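Local coordinates for HIAXHD3 (Humicola insolens, PDB 3ZXK), which probably releases alpha-L-arabinofuranose side chains from xylan as a family 43 glycoside hydrolase, in a form studied for added endo-xylanase activity, at residues His17-Val22 with Ala247-Ile252; Leu372-Ala377 with Lys527-Asn532. One frame throughout, in Å; residues are numbered along the deposited sequence. Where two conformers were deposited one is given.

Contact 1: His17-Val22 with Ala247-Ile252; sequences HPALEV and AHQGGI. With AHR (alpha-L-arabinofuranose), chain C.
L20 lays its isobutyl group over the backbone of G250 and G251, where the first and last blades of the five-bladed beta-propeller of family 43 meet. The touching parts run 3° from parallel, yet no direct hydrogen bond joins them. Chi1 of 70° sets L20 CG between its own N and carbonyl carbon and brings the branch inward: CG lies 3.8 Å from G250 CA and CD1 3.9 Å from G251 N. Leucine suits this place because a branched apolar end can spread over bare backbone, and V263 and P275 of the last blade enclose it further. Glycine suits G250, since at its backbone angles a CB would collide with Q249 O; at G251 a CB would point toward 17-22, at V22 CG2. Two waters bridge the backbones instead. One donates to L20 O at 2.8 Å and accepts from G250 N at 2.9 Å; a second donates to both V22 O and I252 O, two carbonyls unable to bond each other. The chain leaves the glycan pocket through a corner at Q249 and then starts the strand. Q249 points its CB toward 17-22, and its amide end comes near the methyl of A19, small enough to fit. H248 extends roughly alongside Q249, its ring tip reaching the sugar. Its ND1 is bonded to F246 O, which fixes the rotation of the imidazole, and the arabinose meets the ring at its edge, C3 in the ring plane and O2 near it. H248 NE2 and O2 of the arabinofuranose share a hydrogen bond of 2.6 Å at 152°.

Contact 2: Leu372-Ala377 with Lys527-Asn532; sequences LTRRIA and KGFKMN
R374 and F529 meet between the two facing sheets of the concanavalin A-like beta-sandwich, one holding strand 372-375, the other 523-533. The first interaction is CH-pi: R374 CD sits over one ring face, 3.8 Å from the F529 centroid and 24° off its normal. A bend at chi3 then leads the guanidinium out over the CD2-CE2 rim of the ring, the planes 25° apart, with R374 NE 3.3 Å from F529 CE2. Arginine suits the place because its flat end can lie on aromatics, and W333 adds a cation-pi contact. An alanine in its place would probably leave a gap over the F529 ring and W333 without its cationic partner. Apolar packing follows at A377, whose small CB rests 3.7 Å from M531 CE; methionine is long and flexible enough to reach the chain just beyond strand 372-375. Polar terms across the contact are slighter: A377 N gives a weak, nearly straight hydrogen bond (165°) to M531 SD at 3.6 Å. On the outer side, K530 reaches forward along its own strand, and its NZ, which also bonds T319 O, donates to M531 O at 2.9 Å, from above the carbonyl plane, and to N532 OD1 at 2.8 Å.

In the fold
From the N terminus the chain enters the first propeller blade at 17-22, builds four blades and begins the fifth at 247-252, so contact 1 sets the first strand of the last blade beside the first blade and closes the ring near the sugar pocket. The chain then passes into the C-terminal sandwich, where contact 2 joins the facing sheets after a second excursion from 372-377 to 527-532. The two loops lie in series, neither nesting nor crossing, with their centres 24 Å apart. They nevertheless meet at the boundary of the two folds: H17 CE1 packs 3.3 Å from R375 NE, while the R375 guanidinium reaches D16 O on the propeller side and E334 within the sandwich.

Contact 1: His17-Val22 with Ala247-Ile252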
loop_
_atom_site.group_PDB
_atom_site.type_symbol
_atom_site.label_atom_id
_atom_site.label_comp_id
_atom_site.label_asym_id
_atom_site.label_seq_id
_atom_site.Cartn_x
_atom_site.Cartn_y
_atom_site.Cartn_z
ATOM N N HIS A 17 2.454 -2.130 -3.104
ATOM C CA HIS A 17 0.974 -2.384 -3.114
ATOM C C HIS A 17 0.757 -3.867 -2.906
ATOM O O HIS A 17 0.362 -4.596 -3.821
ATOM C CB HIS A 17 0.290 -1.801 -4.374
ATOM C CG HIS A 17 -0.046 -0.326 -4.258
ATOM N ND1 HIS A 17 -1.038 0.139 -3.455
ATOM C CD2 HIS A 17 0.537 0.789 -4.833
ATOM C CE1 HIS A 17 -1.092 1.486 -3.539
ATOM N NE2 HIS A 17 -0.131 1.882 -4.385
ATOM N N PRO A 18 1.037 -4.352 -1.690
ATOM C CA PRO A 18 1.045 -5.794 -1.431
ATOM C C PRO A 18 -0.321 -6.433 -1.299
ATOM O O PRO A 18 -1.337 -5.728 -1.162
ATOM C CB PRO A 18 1.715 -5.891 -0.056
ATOM C CG PRO A 18 1.320 -4.619 0.613
ATOM C CD PRO A 18 1.429 -3.594 -0.489
ATOM N N ALA A 19 -0.335 -7.772 -1.331
ATOM C CA ALA A 19 -1.553 -8.573 -1.108
ATOM C C ALA A 19 -2.700 -8.220 -2.047
ATOM O O ALA A 19 -3.867 -8.187 -1.657
ATOM C CB ALA A 19 -1.999 -8.518 0.351
ATOM N N LEU A 20 -2.361 -8.003 -3.307
ATOM C CA LEU A 20 -3.305 -7.459 -4.266
ATOM C C LEU A 20 -4.476 -8.393 -4.546
ATOM O O LEU A 20 -4.319 -9.621 -4.530
ATOM C CB LEU A 20 -2.569 -7.049 -5.550
ATOM C CG LEU A 20 -2.016 -8.172 -6.438
ATOM C CD1 LEU A 20 -3.037 -8.560 -7.510
ATOM C CD2 LEU A 20 -0.696 -7.750 -7.075
ATOM N N GLU A 21 -5.631 -7.772 -4.768
ATOM C CA GLU A 21 -6.816 -8.408 -5.373
ATOM C C GLU A 21 -7.066 -7.634 -6.657
ATOM O O GLU A 21 -7.049 -6.419 -6.613
ATOM C CB GLU A 21 -8.044 -8.245 -4.442
ATOM C CG GLU A 21 -9.402 -8.644 -5.062
ATOM C CD GLU A 21 -9.799 -10.087 -4.794
ATOM O OE1 GLU A 21 -9.832 -10.516 -3.617
ATOM O OE2 GLU A 21 -10.090 -10.799 -5.773
ATOM N N VAL A 22 -7.284 -8.314 -7.787
ATOM C CA VAL A 22 -7.610 -7.627 -9.051
ATOM C C VAL A 22 -8.897 -8.181 -9.645
ATOM O O VAL A 22 -9.160 -9.383 -9.567
ATOM C CB VAL A 22 -6.508 -7.759 -10.142
ATOM C CG1 VAL A 22 -5.379 -6.740 -9.979
ATOM C CG2 VAL A 22 -5.996 -9.199 -10.280
ATOM N N ALA A 247 7.959 -14.140 -7.596
ATOM C CA ALA A 247 6.574 -13.811 -7.952
ATOM C C ALA A 247 5.631 -14.793 -7.289
ATOM O O ALA A 247 5.781 -16.009 -7.447
ATOM C CB ALA A 247 6.407 -13.848 -9.479
ATOM N N HIS A 248 4.688 -14.260 -6.495
ATOM C CA HIS A 248 3.718 -15.127 -5.814
ATOM C C HIS A 248 2.540 -14.345 -5.337
ATOM O O HIS A 248 2.542 -13.098 -5.408
ATOM C CB HIS A 248 4.403 -15.869 -4.653
ATOM C CG HIS A 248 4.802 -14.985 -3.497
ATOM N ND1 HIS A 248 5.770 -14.035 -3.580
ATOM C CD2 HIS A 248 4.318 -14.928 -2.201
ATOM C CE1 HIS A 248 5.879 -13.406 -2.387
ATOM N NE2 HIS A 248 5.010 -13.968 -1.543
ATOM N N GLN A 249 1.531 -15.067 -4.827
ATOM C CA GLN A 249 0.314 -14.478 -4.284
ATOM C C GLN A 249 -0.407 -13.680 -5.405
ATOM O O GLN A 249 -0.308 -14.042 -6.594
ATOM C CB GLN A 249 0.600 -13.695 -2.993
ATOM C CG GLN A 249 -0.544 -13.794 -1.997
ATOM C CD GLN A 249 -0.174 -13.295 -0.614
ATOM O OE1 GLN A 249 1.003 -13.337 -0.215
ATOM N NE2 GLN A 249 -1.187 -12.798 0.132
ATOM N N GLY A 250 -1.164 -12.638 -5.085
ATOM C CA GLY A 250 -1.860 -11.926 -6.171
ATOM C C GLY A 250 -3.107 -12.673 -6.630
ATOM O O GLY A 250 -3.680 -13.484 -5.890
ATOM N N GLY A 251 -3.519 -12.428 -7.866
ATOM C CA GLY A 251 -4.747 -13.044 -8.363
ATOM C C GLY A 251 -4.805 -13.015 -9.865
ATOM O O GLY A 251 -3.893 -12.521 -10.534
ATOM N N ILE A 252 -5.897 -13.555 -10.387
ATOM C CA ILE A 252 -6.057 -13.641 -11.831
ATOM C C ILE A 252 -7.274 -12.841 -12.266
ATOM O O ILE A 252 -8.209 -12.640 -11.488
ATOM C CB ILE A 252 -6.135 -15.102 -12.334
ATOM C CG1 ILE A 252 -7.321 -15.854 -11.710
ATOM C CG2 ILE A 252 -4.799 -15.815 -12.044
ATOM C CD1 ILE A 252 -7.629 -17.182 -12.389
HETATM O O5 AHR C . 9.173 -12.907 1.729
HETATM C C5 AHR C . 8.515 -11.842 2.444
HETATM C C4 AHR C . 7.027 -12.127 2.672
HETATM O O4 AHR C . 6.855 -13.329 3.418
HETATM C C3 AHR C . 6.173 -12.389 1.435
HETATM O O3 AHR C . 5.758 -11.199 0.783
HETATM C C2 AHR C . 4.969 -13.122 1.961
HETATM O O2 AHR C . 4.479 -14.096 1.020
HETATM C C1 AHR C . 5.525 -13.824 3.184
HETATM O O HOH W 1 -2.600 -11.264 -2.971
HETATM O O HOH W 2 -10.585 -11.164 -11.219
#

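Contact 2: Leu372-Ala377 with Lys527-Asn532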
loop_
_atom_site.group_PDB
_atom_site.type_symbol
_atom_site.label_atom_id
_atom_site.label_comp_id
_atom_site.label_asym_id
_atom_site.label_seq_id
_atom_site.Cartn_x
_atom_site.Cartn_y
_atom_site.Cartn_z
ATOM N N LEU A 372 2.712 12.202 7.865
ATOM C CA LEU A 372 2.012 11.984 6.589
ATOM C C LEU A 372 3.007 11.336 5.644
ATOM O O LEU A 372 4.110 11.859 5.456
ATOM C CB LEU A 372 1.565 13.312 6.012
ATOM C CG LEU A 372 0.617 13.217 4.800
ATOM C CD1 LEU A 372 -0.764 12.637 5.115
ATOM C CD2 LEU A 372 0.426 14.561 4.097
ATOM N N THR A 373 2.620 10.216 5.048
ATOM C CA THR A 373 3.554 9.404 4.259
ATOM C C THR A 373 3.042 9.105 2.857
ATOM O O THR A 373 1.827 9.234 2.537
ATOM C CB THR A 373 3.903 8.071 4.963
ATOM O OG1 THR A 373 2.805 7.155 4.881
ATOM C CG2 THR A 373 4.291 8.299 6.443
ATOM N N ARG A 374 3.964 8.673 2.016
ATOM C CA ARG A 374 3.619 8.215 0.687
ATOM C C ARG A 374 4.694 7.280 0.146
ATOM O O ARG A 374 5.835 7.304 0.593
ATOM C CB ARG A 374 3.333 9.364 -0.274
ATOM C CG ARG A 374 4.538 10.258 -0.536
ATOM C CD ARG A 374 4.104 11.477 -1.327
ATOM N NE ARG A 374 3.903 11.172 -2.738
ATOM C CZ ARG A 374 3.042 11.812 -3.526
ATOM N NH1 ARG A 374 2.252 12.762 -3.033
ATOM N NH2 ARG A 374 2.953 11.494 -4.805
ATOM N N ARG A 375 4.288 6.448 -0.802
ATOM C CA ARG A 375 5.148 5.399 -1.383
ATOM C C ARG A 375 6.244 5.996 -2.236
ATOM O O ARG A 375 6.030 6.996 -2.898
ATOM C CB ARG A 375 4.318 4.422 -2.214
ATOM C CG ARG A 375 3.336 3.658 -1.363
ATOM C CD ARG A 375 2.275 2.981 -2.216
ATOM N NE ARG A 375 1.292 2.292 -1.377
ATOM C CZ ARG A 375 0.280 2.896 -0.739
ATOM N NH1 ARG A 375 0.064 4.218 -0.882
ATOM N NH2 ARG A 375 -0.569 2.156 -0.013
ATOM N N ILE A 376 7.415 5.369 -2.199
ATOM C CA ILE A 376 8.533 5.737 -3.069
ATOM C C ILE A 376 8.403 4.919 -4.375
ATOM O O ILE A 376 8.252 3.689 -4.327
ATOM C CB ILE A 376 9.884 5.420 -2.365
ATOM C CG1 ILE A 376 10.049 6.227 -1.041
ATOM C CG2 ILE A 376 11.049 5.718 -3.316
ATOM C CD1 ILE A 376 11.208 5.770 -0.168
ATOM N N ALA A 377 8.508 5.583 -5.527
ATOM C CA ALA A 377 8.530 4.854 -6.791
ATOM C C ALA A 377 9.959 4.462 -7.130
ATOM O O ALA A 377 10.889 5.218 -6.911
ATOM C CB ALA A 377 7.908 5.674 -7.924
ATOM N N LYS A 527 4.014 23.389 2.135
ATOM C CA LYS A 527 3.547 24.072 0.944
ATOM C C LYS A 527 3.450 23.146 -0.240
ATOM O O LYS A 527 2.582 23.317 -1.085
ATOM C CB LYS A 527 4.451 25.238 0.571
ATOM C CG LYS A 527 4.599 26.290 1.662
ATOM C CD LYS A 527 5.361 27.451 1.055
ATOM C CE LYS A 527 6.193 28.168 2.085
ATOM N NZ LYS A 527 7.098 29.105 1.367
ATOM N N GLY A 528 4.307 22.140 -0.319
ATOM C CA GLY A 528 4.311 21.318 -1.507
ATOM C C GLY A 528 5.161 20.086 -1.347
ATOM O O GLY A 528 6.015 19.994 -0.472
ATOM N N PHE A 529 4.934 19.140 -2.250
ATOM C CA PHE A 529 5.754 17.933 -2.335
ATOM C C PHE A 529 5.914 17.624 -3.822
ATOM O O PHE A 529 4.951 17.711 -4.600
ATOM C CB PHE A 529 5.086 16.714 -1.683
ATOM C CG PHE A 529 5.839 15.415 -1.954
ATOM C CD1 PHE A 529 6.970 15.049 -1.196
ATOM C CD2 PHE A 529 5.486 14.613 -3.031
ATOM C CE1 PHE A 529 7.665 13.847 -1.466
ATOM C CE2 PHE A 529 6.199 13.432 -3.313
ATOM C CZ PHE A 529 7.294 13.063 -2.549
ATOM N N LYS A 530 7.105 17.183 -4.204
ATOM C CA LYS A 530 7.349 16.699 -5.563
ATOM C C LYS A 530 8.245 15.469 -5.504
ATOM O O LYS A 530 9.251 15.491 -4.789
ATOM C CB LYS A 530 8.035 17.813 -6.407
ATOM C CG LYS A 530 8.429 17.381 -7.804
ATOM C CD LYS A 530 7.220 17.372 -8.729
ATOM C CE LYS A 530 7.598 17.192 -10.210
ATOM N NZ LYS A 530 8.249 15.854 -10.436
ATOM N N MET A 531 7.886 14.415 -6.241
ATOM C CA MET A 531 8.765 13.271 -6.429
ATOM C C MET A 531 9.310 13.288 -7.847
ATOM O O MET A 531 8.551 13.436 -8.815
ATOM C CB MET A 531 8.018 11.962 -6.192
ATOM C CG MET A 531 8.899 10.718 -6.312
ATOM S SD MET A 531 8.102 9.192 -5.764
ATOM C CE MET A 531 6.785 9.046 -6.967
ATOM N N ASN A 532 10.627 13.152 -7.953
ATOM C CA ASN A 532 11.318 13.105 -9.244
ATOM C C ASN A 532 11.969 11.744 -9.354
ATOM O O ASN A 532 12.598 11.276 -8.405
ATOM C CB ASN A 532 12.438 14.141 -9.246
ATOM C CG ASN A 532 11.918 15.550 -9.124
ATOM O OD1 ASN A 532 10.953 15.914 -9.799
ATOM N ND2 ASN A 532 12.568 16.365 -8.274
#